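Local coordinates for protein putative mandelate racemase (Bordetella bronchiseptica, PDB 3OZY) that is of unknown function but, as a magnesium-binding member of the enolase superfamily, probably abstracts a proton next to the carboxylate of an acid-sugar substrate, at residues 20-25 with 29-34; 56-61 with 373-378; 169-174 with 327-332. One frame throughout, in Å; residues are numbered along the deposited sequence.

Interaction 1: 20-25 with 29-34. With ACY (acetic acid), chain I.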
loop_
_atom_site.group_PDB
_atom_site.type_symbol
_atom_site.label_atom_id
_atom_site.label_comp_id
_atom_site.label_asym_id
_atom_site.label_seq_id
_atom_site.Cartn_x
_atom_site.Cartn_y
_atom_site.Cartn_z
ATOM N N ARG A 20 9.004 -28.283 -14.587
ATOM C CA ARG A 20 8.841 -29.221 -13.481
ATOM C C ARG A 20 9.280 -28.644 -12.137
ATOM O O ARG A 20 8.875 -29.142 -11.081
ATOM C CB ARG A 20 9.632 -30.499 -13.761
ATOM C CG ARG A 20 11.129 -30.321 -13.641
ATOM C CD ARG A 20 11.874 -31.504 -14.243
ATOM N NE ARG A 20 13.310 -31.299 -14.166
ATOM C CZ ARG A 20 13.997 -30.564 -15.032
ATOM N NH1 ARG A 20 15.307 -30.424 -14.885
ATOM N NH2 ARG A 20 13.372 -29.972 -16.045
ATOM N N MET A 21 10.129 -27.619 -12.182
ATOM C CA MET A 21 10.691 -27.008 -10.975
ATOM C C MET A 21 9.858 -25.830 -10.467
ATOM O O MET A 21 10.201 -25.211 -9.451
ATOM C CB MET A 21 12.136 -26.546 -11.217
ATOM C CG MET A 21 13.118 -27.663 -11.537
ATOM S SD MET A 21 13.217 -28.904 -10.238
ATOM C CE MET A 21 13.847 -27.928 -8.869
ATOM N N ARG A 22 8.777 -25.507 -11.170
ATOM C CA ARG A 22 7.850 -24.493 -10.689
ATOM C C ARG A 22 7.241 -25.026 -9.411
ATOM O O ARG A 22 6.933 -26.222 -9.304
ATOM C CB ARG A 22 6.731 -24.255 -11.689
ATOM C CG ARG A 22 7.158 -23.690 -13.005
ATOM C CD ARG A 22 5.976 -23.766 -13.937
ATOM N NE ARG A 22 6.174 -22.948 -15.117
ATOM C CZ ARG A 22 5.245 -22.762 -16.044
ATOM N NH1 ARG A 22 5.511 -21.978 -17.080
ATOM N NH2 ARG A 22 4.058 -23.357 -15.930
ATOM N N VAL A 23 7.064 -24.147 -8.430
ATOM C CA VAL A 23 6.376 -24.531 -7.204
ATOM C C VAL A 23 5.199 -23.595 -6.959
ATOM O O VAL A 23 5.179 -22.467 -7.469
ATOM C CB VAL A 23 7.322 -24.549 -5.977
ATOM C CG1 VAL A 23 8.365 -25.669 -6.109
ATOM C CG2 VAL A 23 7.984 -23.189 -5.765
ATOM N N GLU A 24 4.208 -24.082 -6.216
ATOM C CA GLU A 24 3.029 -23.290 -5.902
ATOM C C GLU A 24 2.808 -23.222 -4.398
ATOM O O GLU A 24 2.988 -24.208 -3.679
ATOM C CB GLU A 24 1.780 -23.878 -6.580
ATOM C CG GLU A 24 0.548 -22.965 -6.491
ATOM C CD GLU A 24 -0.610 -23.413 -7.385
ATOM O OE1 GLU A 24 -0.462 -24.406 -8.120
ATOM O OE2 GLU A 24 -1.671 -22.755 -7.353
ATOM N N SER A 25 2.412 -22.028 -3.952
ATOM C CA SER A 25 1.959 -21.771 -2.592
ATOM C C SER A 25 0.747 -20.861 -2.704
ATOM O O SER A 25 0.270 -20.566 -3.803
ATOM C CB SER A 25 3.044 -21.056 -1.799
ATOM O OG SER A 25 3.259 -19.750 -2.310
ATOM N N LEU A 29 1.597 -19.848 -8.490
ATOM C CA LEU A 29 2.541 -20.761 -9.143
ATOM C C LEU A 29 3.695 -19.959 -9.756
ATOM O O LEU A 29 3.464 -19.073 -10.574
ATOM C CB LEU A 29 1.809 -21.528 -10.242
ATOM C CG LEU A 29 2.658 -22.442 -11.132
ATOM C CD1 LEU A 29 3.142 -23.629 -10.317
ATOM C CD2 LEU A 29 1.846 -22.909 -12.355
ATOM N N LYS A 30 4.931 -20.239 -9.355
ATOM C CA LYS A 30 6.069 -19.489 -9.881
ATOM C C LYS A 30 6.299 -19.793 -11.359
ATOM O O LYS A 30 6.159 -20.938 -11.795
ATOM C CB LYS A 30 7.331 -19.781 -9.077
ATOM C CG LYS A 30 7.153 -19.510 -7.591
ATOM C CD LYS A 30 8.490 -19.462 -6.881
ATOM C CE LYS A 30 8.295 -19.387 -5.369
ATOM N NZ LYS A 30 7.461 -18.193 -5.008
ATOM N N LEU A 31 6.638 -18.755 -12.122
ATOM C CA LEU A 31 6.837 -18.861 -13.565
ATOM C C LEU A 31 8.238 -18.427 -13.992
ATOM O O LEU A 31 8.904 -19.121 -14.768
ATOM C CB LEU A 31 5.774 -18.035 -14.297
ATOM C CG LEU A 31 4.315 -18.396 -13.986
ATOM C CD1 LEU A 31 3.347 -17.395 -14.628
ATOM C CD2 LEU A 31 3.984 -19.835 -14.394
ATOM N N ASN A 32 8.684 -17.275 -13.499
ATOM C CA ASN A 32 10.037 -16.786 -13.754
ATOM C C ASN A 32 10.509 -16.058 -12.517
ATOM O O ASN A 32 9.731 -15.310 -11.931
ATOM C CB ASN A 32 10.074 -15.830 -14.954
ATOM C CG ASN A 32 9.699 -16.512 -16.249
ATOM O OD1 ASN A 32 10.543 -17.153 -16.895
ATOM N ND2 ASN A 32 8.435 -16.387 -16.641
ATOM N N ARG A 33 11.750 -16.284 -12.097
ATOM C CA ARG A 33 12.294 -15.540 -10.967
ATOM C C ARG A 33 12.834 -14.205 -11.467
ATOM O O ARG A 33 13.738 -14.148 -12.308
ATOM C CB ARG A 33 13.360 -16.351 -10.219
ATOM C CG ARG A 33 12.847 -17.688 -9.632
ATOM C CD ARG A 33 11.564 -17.531 -8.776
ATOM N NE ARG A 33 11.781 -16.683 -7.603
ATOM C CZ ARG A 33 12.245 -17.112 -6.435
ATOM N NH1 ARG A 33 12.528 -18.394 -6.236
ATOM N NH2 ARG A 33 12.415 -16.248 -5.446
ATOM N N GLN A 34 12.250 -13.128 -10.960
ATOM C CA GLN A 34 12.538 -11.794 -11.462
ATOM C C GLN A 34 13.007 -10.875 -10.347
ATOM O O GLN A 34 12.845 -11.174 -9.159
ATOM C CB GLN A 34 11.284 -11.201 -12.109
ATOM C CG GLN A 34 10.707 -12.088 -13.212
ATOM C CD GLN A 34 9.593 -11.429 -14.008
ATOM O OE1 GLN A 34 8.855 -10.572 -13.509
ATOM N NE2 GLN A 34 9.457 -11.839 -15.260
HETATM C C ACY I . 6.106 -17.850 -1.947
HETATM O O ACY I . 5.266 -18.393 -1.207
HETATM O OXT ACY I . 7.130 -18.429 -2.368
HETATM C CH3 ACY I . 5.886 -16.430 -2.380
HETATM O O HOH W 1 8.427 -21.613 -15.700
HETATM O O HOH W 2 4.784 -19.235 -4.853
#
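K30 N donates to V23 O over 2.9 Å in a nearly straight bond, 173° at the hydrogen. L29 CA makes a CA-H...O contact to V23 O at 3.6 Å. E24 and L29 form an antiparallel non-hydrogen-bonded pair, their side chains crossing at about a right angle. The K30-V23 bond and this pair belong to a short surface beta hairpin of strands 24-25 and 28-29. Its place is consistent with the N-terminal-domain loop that covers the active site in this superfamily; the K30 side chain is about 9 Å from a bound magnesium ion. The extended R22 chain lies against K30 O, with R22 CG 3.2 Å from it; this buried oxygen has no hydrogen-bond partner in the model. One face of the R22 guanidinium rests on L31 CD2, 3.6 Å from R22 CZ. A water at its edge accepts from R22 NE and donates to L31 O. V23 and K30 lie side by side, with V23 CG2 3.8 Å from K30 CE. A bend at the last torsion, chi4 -57°, turns K30 NZ to an acetate, probably from the crystallisation liquor, 2.7 Å from its OXT. S25 OG donates to the other acetate oxygen. Y147 also holds the acetate. The carboxylate of E24 turns to H385.

Interaction 2: 56-61 with 373-378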
loop_
_atom_site.group_PDB
_atom_site.type_symbol
_atom_site.label_atom_id
_atom_site.label_comp_id
_atom_site.label_asym_id
_atom_site.label_seq_id
_atom_site.Cartn_x
_atom_site.Cartn_y
_atom_site.Cartn_z
ATOM N N TYR A 56 6.685 -8.288 -7.625
ATOM C CA TYR A 56 5.970 -7.046 -7.897
ATOM C C TYR A 56 6.249 -6.760 -9.365
ATOM O O TYR A 56 7.379 -6.970 -9.832
ATOM C CB TYR A 56 6.546 -5.872 -7.103
ATOM C CG TYR A 56 6.613 -5.997 -5.597
ATOM C CD1 TYR A 56 5.472 -5.882 -4.814
ATOM C CD2 TYR A 56 7.834 -6.136 -4.958
ATOM C CE1 TYR A 56 5.541 -5.956 -3.424
ATOM C CE2 TYR A 56 7.917 -6.211 -3.584
ATOM C CZ TYR A 56 6.767 -6.107 -2.817
ATOM O OH TYR A 56 6.853 -6.173 -1.436
ATOM N N ASP A 57 5.253 -6.248 -10.085
ATOM C CA ASP A 57 5.437 -5.956 -11.507
ATOM C C ASP A 57 6.697 -5.128 -11.754
ATOM O O ASP A 57 6.910 -4.094 -11.117
ATOM C CB ASP A 57 4.229 -5.218 -12.066
ATOM C CG ASP A 57 4.344 -4.992 -13.553
ATOM O OD1 ASP A 57 4.017 -5.924 -14.316
ATOM O OD2 ASP A 57 4.791 -3.893 -13.957
ATOM N N LEU A 58 7.525 -5.571 -12.697
ATOM C CA LEU A 58 8.825 -4.944 -12.897
ATOM C C LEU A 58 8.718 -3.535 -13.474
ATOM O O LEU A 58 9.537 -2.684 -13.137
ATOM C CB LEU A 58 9.739 -5.802 -13.776
ATOM C CG LEU A 58 10.153 -7.157 -13.208
ATOM C CD1 LEU A 58 11.204 -7.781 -14.127
ATOM C CD2 LEU A 58 10.695 -7.041 -11.788
ATOM N N ALA A 59 7.732 -3.293 -14.340
ATOM C CA ALA A 59 7.548 -1.951 -14.900
ATOM C C ALA A 59 7.067 -0.978 -13.823
ATOM O O ALA A 59 7.526 0.167 -13.766
ATOM C CB ALA A 59 6.592 -1.979 -16.076
ATOM N N VAL A 60 6.153 -1.428 -12.962
ATOM C CA VAL A 60 5.723 -0.598 -11.835
ATOM C C VAL A 60 6.918 -0.229 -10.955
ATOM O O VAL A 60 7.118 0.942 -10.627
ATOM C CB VAL A 60 4.639 -1.302 -10.998
ATOM C CG1 VAL A 60 4.393 -0.559 -9.688
ATOM C CG2 VAL A 60 3.351 -1.417 -11.793
ATOM N N LEU A 61 7.732 -1.214 -10.590
ATOM C CA LEU A 61 8.914 -0.948 -9.784
ATOM C C LEU A 61 9.889 0.005 -10.468
ATOM O O LEU A 61 10.403 0.940 -9.842
ATOM C CB LEU A 61 9.630 -2.253 -9.448
ATOM C CG LEU A 61 9.029 -3.127 -8.342
ATOM C CD1 LEU A 61 9.733 -4.470 -8.303
ATOM C CD2 LEU A 61 9.123 -2.451 -6.977
ATOM N N HIS A 373 20.134 -10.937 -19.084
ATOM C CA HIS A 373 18.836 -11.337 -18.536
ATOM C C HIS A 373 17.832 -10.198 -18.418
ATOM O O HIS A 373 16.988 -10.183 -17.511
ATOM C CB HIS A 373 19.015 -12.070 -17.204
ATOM C CG HIS A 373 19.688 -13.396 -17.352
ATOM N ND1 HIS A 373 21.059 -13.530 -17.395
ATOM C CD2 HIS A 373 19.180 -14.641 -17.507
ATOM C CE1 HIS A 373 21.367 -14.805 -17.555
ATOM N NE2 HIS A 373 20.246 -15.500 -17.623
ATOM N N ALA A 374 17.900 -9.258 -19.349
ATOM C CA ALA A 374 16.913 -8.189 -19.395
ATOM C C ALA A 374 15.498 -8.743 -19.548
ATOM O O ALA A 374 15.238 -9.629 -20.363
ATOM C CB ALA A 374 17.233 -7.211 -20.517
ATOM N N TRP A 375 14.581 -8.209 -18.754
ATOM C CA TRP A 375 13.177 -8.573 -18.811
ATOM C C TRP A 375 12.581 -8.245 -20.175
ATOM O O TRP A 375 12.857 -7.187 -20.744
ATOM C CB TRP A 375 12.448 -7.798 -17.717
ATOM C CG TRP A 375 10.967 -7.985 -17.596
ATOM C CD1 TRP A 375 10.276 -9.156 -17.454
ATOM C CD2 TRP A 375 9.998 -6.933 -17.504
ATOM N NE1 TRP A 375 8.931 -8.895 -17.310
ATOM C CE2 TRP A 375 8.737 -7.537 -17.342
ATOM C CE3 TRP A 375 10.078 -5.536 -17.566
ATOM C CZ2 TRP A 375 7.560 -6.791 -17.231
ATOM C CZ3 TRP A 375 8.915 -4.796 -17.456
ATOM C CH2 TRP A 375 7.672 -5.424 -17.291
ATOM N N LYS A 376 11.765 -9.159 -20.692
ATOM C CA LYS A 376 11.096 -8.950 -21.974
ATOM C C LYS A 376 9.575 -9.071 -21.856
ATOM O O LYS A 376 8.889 -9.417 -22.817
ATOM C CB LYS A 376 11.638 -9.914 -23.037
ATOM C CG LYS A 376 13.115 -9.722 -23.336
ATOM C CD LYS A 376 13.604 -10.708 -24.386
ATOM C CE LYS A 376 15.106 -10.581 -24.594
ATOM N NZ LYS A 376 15.514 -9.169 -24.846
ATOM N N GLY A 377 9.052 -8.794 -20.667
ATOM C CA GLY A 377 7.617 -8.829 -20.438
ATOM C C GLY A 377 7.082 -10.136 -19.866
ATOM O O GLY A 377 5.874 -10.276 -19.692
ATOM N N GLU A 378 7.968 -11.087 -19.573
ATOM C CA GLU A 378 7.564 -12.355 -18.964
ATOM C C GLU A 378 6.878 -12.115 -17.616
ATOM O O GLU A 378 7.216 -11.164 -16.899
ATOM C CB GLU A 378 8.778 -13.258 -18.742
ATOM C CG GLU A 378 9.570 -13.585 -20.004
ATOM C CD GLU A 378 10.770 -12.671 -20.213
ATOM O OE1 GLU A 378 10.779 -11.533 -19.689
ATOM O OE2 GLU A 378 11.714 -13.094 -20.913
#
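The indole of W375 lies between L58 on one face and its own chain on the other. L58 CD1 sits over the five-membered ring, 3.6 Å from its centroid and 17° off the normal, a CH-pi contact. L58 CB covers the same face further toward the rim. Across the ring, G377 N stands 3.3 Å above the plane. The far end of the six-membered ring meets helix 58-73 at A59, with W375 CH2 3.8 Å from A59 CB. With CG anti to the backbone N, chi1 179°, the indole reaches from its loop to L58. Its rotation is fixed at the edge: W375 NE1 donates to E378 O, 2.9 Å away, and the acceptor is only 3° out of the ring plane. E378 curls its carboxylate back; E378 OE1 accepts from K376 N at 2.8 Å, a side-chain-to-backbone bond within the loop. On the helix side, D57 is the N-cap, its OD2 accepting from V60 N. D57 also forms a salt bridge with R63 of the second subunit, which packs on A59 and W375. The contact joins the start of helix 58-73 to the loop after helix 367-372, and both L58 and W375 lie against strands 5-16 and 32-42 at A12 and Q34.

Interaction 3: 169-174 with 327-332. With ACY (acetic acid), chain I.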
loop_
_atom_site.group_PDB
_atom_site.type_symbol
_atom_site.label_atom_id
_atom_site.label_comp_id
_atom_site.label_asym_id
_atom_site.label_seq_id
_atom_site.Cartn_x
_atom_site.Cartn_y
_atom_site.Cartn_z
ATOM N N ALA A 169 16.936 -26.684 9.942
ATOM C CA ALA A 169 15.585 -26.138 9.973
ATOM C C ALA A 169 15.086 -26.001 8.541
ATOM O O ALA A 169 15.878 -25.799 7.617
ATOM C CB ALA A 169 15.587 -24.765 10.656
ATOM N N ALA A 170 13.775 -26.103 8.349
ATOM C CA ALA A 170 13.188 -25.944 7.025
ATOM C C ALA A 170 11.723 -25.572 7.176
ATOM O O ALA A 170 11.134 -25.764 8.241
ATOM C CB ALA A 170 13.327 -27.231 6.213
ATOM N N LYS A 171 11.146 -25.052 6.101
ATOM C CA LYS A 171 9.773 -24.561 6.108
ATOM C C LYS A 171 8.899 -25.308 5.104
ATOM O O LYS A 171 9.340 -25.635 3.998
ATOM C CB LYS A 171 9.769 -23.052 5.815
ATOM C CG LYS A 171 8.409 -22.352 5.985
ATOM C CD LYS A 171 8.559 -20.849 6.195
ATOM C CE LYS A 171 8.742 -20.107 4.888
ATOM N NZ LYS A 171 8.982 -18.652 5.157
ATOM N N LEU A 172 7.656 -25.565 5.504
ATOM C CA LEU A 172 6.640 -26.212 4.682
ATOM C C LEU A 172 5.516 -25.245 4.335
ATOM O O LEU A 172 4.970 -24.575 5.220
ATOM C CB LEU A 172 6.031 -27.391 5.444
ATOM C CG LEU A 172 4.861 -28.101 4.754
ATOM C CD1 LEU A 172 5.364 -28.891 3.536
ATOM C CD2 LEU A 172 4.130 -29.023 5.734
ATOM N N LYS A 173 5.166 -25.165 3.058
ATOM C CA LYS A 173 3.994 -24.409 2.637
ATOM C C LYS A 173 2.721 -25.219 2.846
ATOM O O LYS A 173 2.667 -26.407 2.506
ATOM C CB LYS A 173 4.123 -24.040 1.162
ATOM C CG LYS A 173 5.328 -23.187 0.836
ATOM C CD LYS A 173 5.169 -21.791 1.433
ATOM C CE LYS A 173 6.236 -20.850 0.918
ATOM N NZ LYS A 173 5.927 -19.431 1.266
ATOM N N VAL A 174 1.692 -24.568 3.373
ATOM C CA VAL A 174 0.418 -25.212 3.660
ATOM C C VAL A 174 -0.728 -24.288 3.257
ATOM O O VAL A 174 -0.513 -23.163 2.795
ATOM C CB VAL A 174 0.288 -25.533 5.165
ATOM C CG1 VAL A 174 1.439 -26.433 5.634
ATOM C CG2 VAL A 174 0.233 -24.239 5.996
ATOM N N MET A 327 17.008 -17.443 12.647
ATOM C CA MET A 327 16.208 -18.412 11.906
ATOM C C MET A 327 16.106 -17.823 10.506
ATOM O O MET A 327 15.082 -17.254 10.113
ATOM C CB MET A 327 14.836 -18.611 12.561
ATOM C CG MET A 327 13.979 -19.719 11.928
ATOM S SD MET A 327 14.791 -21.331 11.795
ATOM C CE MET A 327 14.764 -21.846 13.509
ATOM N N PHE A 328 17.215 -17.928 9.780
ATOM C CA PHE A 328 17.454 -17.097 8.610
ATOM C C PHE A 328 16.986 -17.758 7.325
ATOM O O PHE A 328 17.486 -18.817 6.941
ATOM C CB PHE A 328 18.938 -16.745 8.483
ATOM C CG PHE A 328 19.210 -15.794 7.366
ATOM C CD1 PHE A 328 18.877 -14.460 7.504
ATOM C CD2 PHE A 328 19.735 -16.229 6.160
ATOM C CE1 PHE A 328 19.084 -13.563 6.479
ATOM C CE2 PHE A 328 19.948 -15.334 5.126
ATOM C CZ PHE A 328 19.620 -13.999 5.286
ATOM N N GLU A 329 16.035 -17.119 6.645
ATOM C CA GLU A 329 15.426 -17.696 5.449
ATOM C C GLU A 329 16.404 -17.800 4.279
ATOM O O GLU A 329 17.010 -16.809 3.874
ATOM C CB GLU A 329 14.195 -16.882 5.031
ATOM C CG GLU A 329 13.486 -17.474 3.827
ATOM C CD GLU A 329 12.135 -16.845 3.548
ATOM O OE1 GLU A 329 11.954 -15.625 3.781
ATOM O OE2 GLU A 329 11.237 -17.571 3.066
ATOM N N TRP A 330 16.539 -19.009 3.731
ATOM C CA TRP A 330 17.381 -19.230 2.560
ATOM C C TRP A 330 16.623 -19.983 1.468
ATOM O O TRP A 330 16.352 -21.177 1.596
ATOM C CB TRP A 330 18.681 -19.974 2.919
ATOM C CG TRP A 330 19.677 -19.837 1.808
ATOM C CD1 TRP A 330 19.657 -20.490 0.608
ATOM C CD2 TRP A 330 20.802 -18.948 1.767
ATOM N NE1 TRP A 330 20.702 -20.059 -0.177
ATOM C CE2 TRP A 330 21.426 -19.123 0.515
ATOM C CE3 TRP A 330 21.353 -18.037 2.673
ATOM C CZ2 TRP A 330 22.568 -18.409 0.141
ATOM C CZ3 TRP A 330 22.488 -17.334 2.307
ATOM C CH2 TRP A 330 23.080 -17.521 1.047
ATOM N N ASP A 331 16.306 -19.272 0.391
ATOM C CA ASP A 331 15.603 -19.813 -0.777
ATOM C C ASP A 331 16.391 -20.965 -1.397
ATOM O O ASP A 331 17.499 -20.750 -1.905
ATOM C CB ASP A 331 15.476 -18.663 -1.796
ATOM C CG ASP A 331 14.738 -19.025 -3.083
ATOM O OD1 ASP A 331 14.405 -20.201 -3.337
ATOM O OD2 ASP A 331 14.489 -18.073 -3.862
ATOM N N ILE A 332 15.813 -22.170 -1.370
ATOM C CA ILE A 332 16.454 -23.347 -1.977
ATOM C C ILE A 332 15.761 -23.812 -3.253
ATOM O O ILE A 332 16.097 -24.868 -3.807
ATOM C CB ILE A 332 16.625 -24.534 -0.978
ATOM C CG1 ILE A 332 15.312 -24.914 -0.260
ATOM C CG2 ILE A 332 17.703 -24.196 0.037
ATOM C CD1 ILE A 332 14.140 -25.271 -1.153
HETATM C C ACY I . 6.106 -17.850 -1.947
HETATM O O ACY I . 5.266 -18.393 -1.207
HETATM O OXT ACY I . 7.130 -18.429 -2.368
HETATM C CH3 ACY I . 5.886 -16.430 -2.380
HETATM O O HOH W 3 8.448 -16.897 2.944
#
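K171 NZ is gripped from several sides. Within this contact it makes a long salt bridge to E329 OE2, 3.3 Å away. A water bridges the same two atoms, accepting from K171 NZ and donating to E329 OE2, 2.9 Å from each. The ammonium reaches the carboxylate from above its plane, 62° out of it. The stronger partner of K171 is E227, a magnesium ligand, and Y142 OH takes a further bond. E329 OE2 likewise has its main partner in S144 OG. K171 starts with CG anti to the backbone N and bends at chi3, 82°, which carries NZ across to E329. The glutamate chain is extended beyond CG, and the two side chains cross at a slant. Below this polar layer, A169 CB touches M327 SD at 3.7 Å. K173 lies on the same strand, two residues on, and its NZ donates to the acetate O at 2.8 Å. D201, another magnesium ligand, and N203 accept from K173 as well. Strands 169-173 and 328-331 do not pair with each other. Each runs parallel to strand 139-146, which lies between them, so the side chains meet over that strand inside the barrel. This is the beta-alpha barrel of the enolase superfamily, with its active site at the C-terminal ends of the strands. The lysine pair K171 and K173, spaced as in a KxK motif and next to the magnesium ligands, is consistent with the site of the mandelate racemase group.

Interaction 3 is buried in the barrel, interaction 2 is partly buried, and interaction 1 lies at the surface. Charges and water dominate interaction 3, a CH-pi contact carries interaction 2, and a hairpin bond with mixed packing makes interaction 1. A salt bridge of R33 with D331 and the packing of S25 on K173 tie interaction 1 to interaction 3, and so the N-terminal domain to the barrel beside the active site. The two also share the bound acetate, held by S25 and K30 from one and K173 from the other. Interactions 1 and 2 meet where Q34 NE2 probably donates to E378 O. Interactions 2 and 3 do not touch, their nearest atoms being about 12 Å apart.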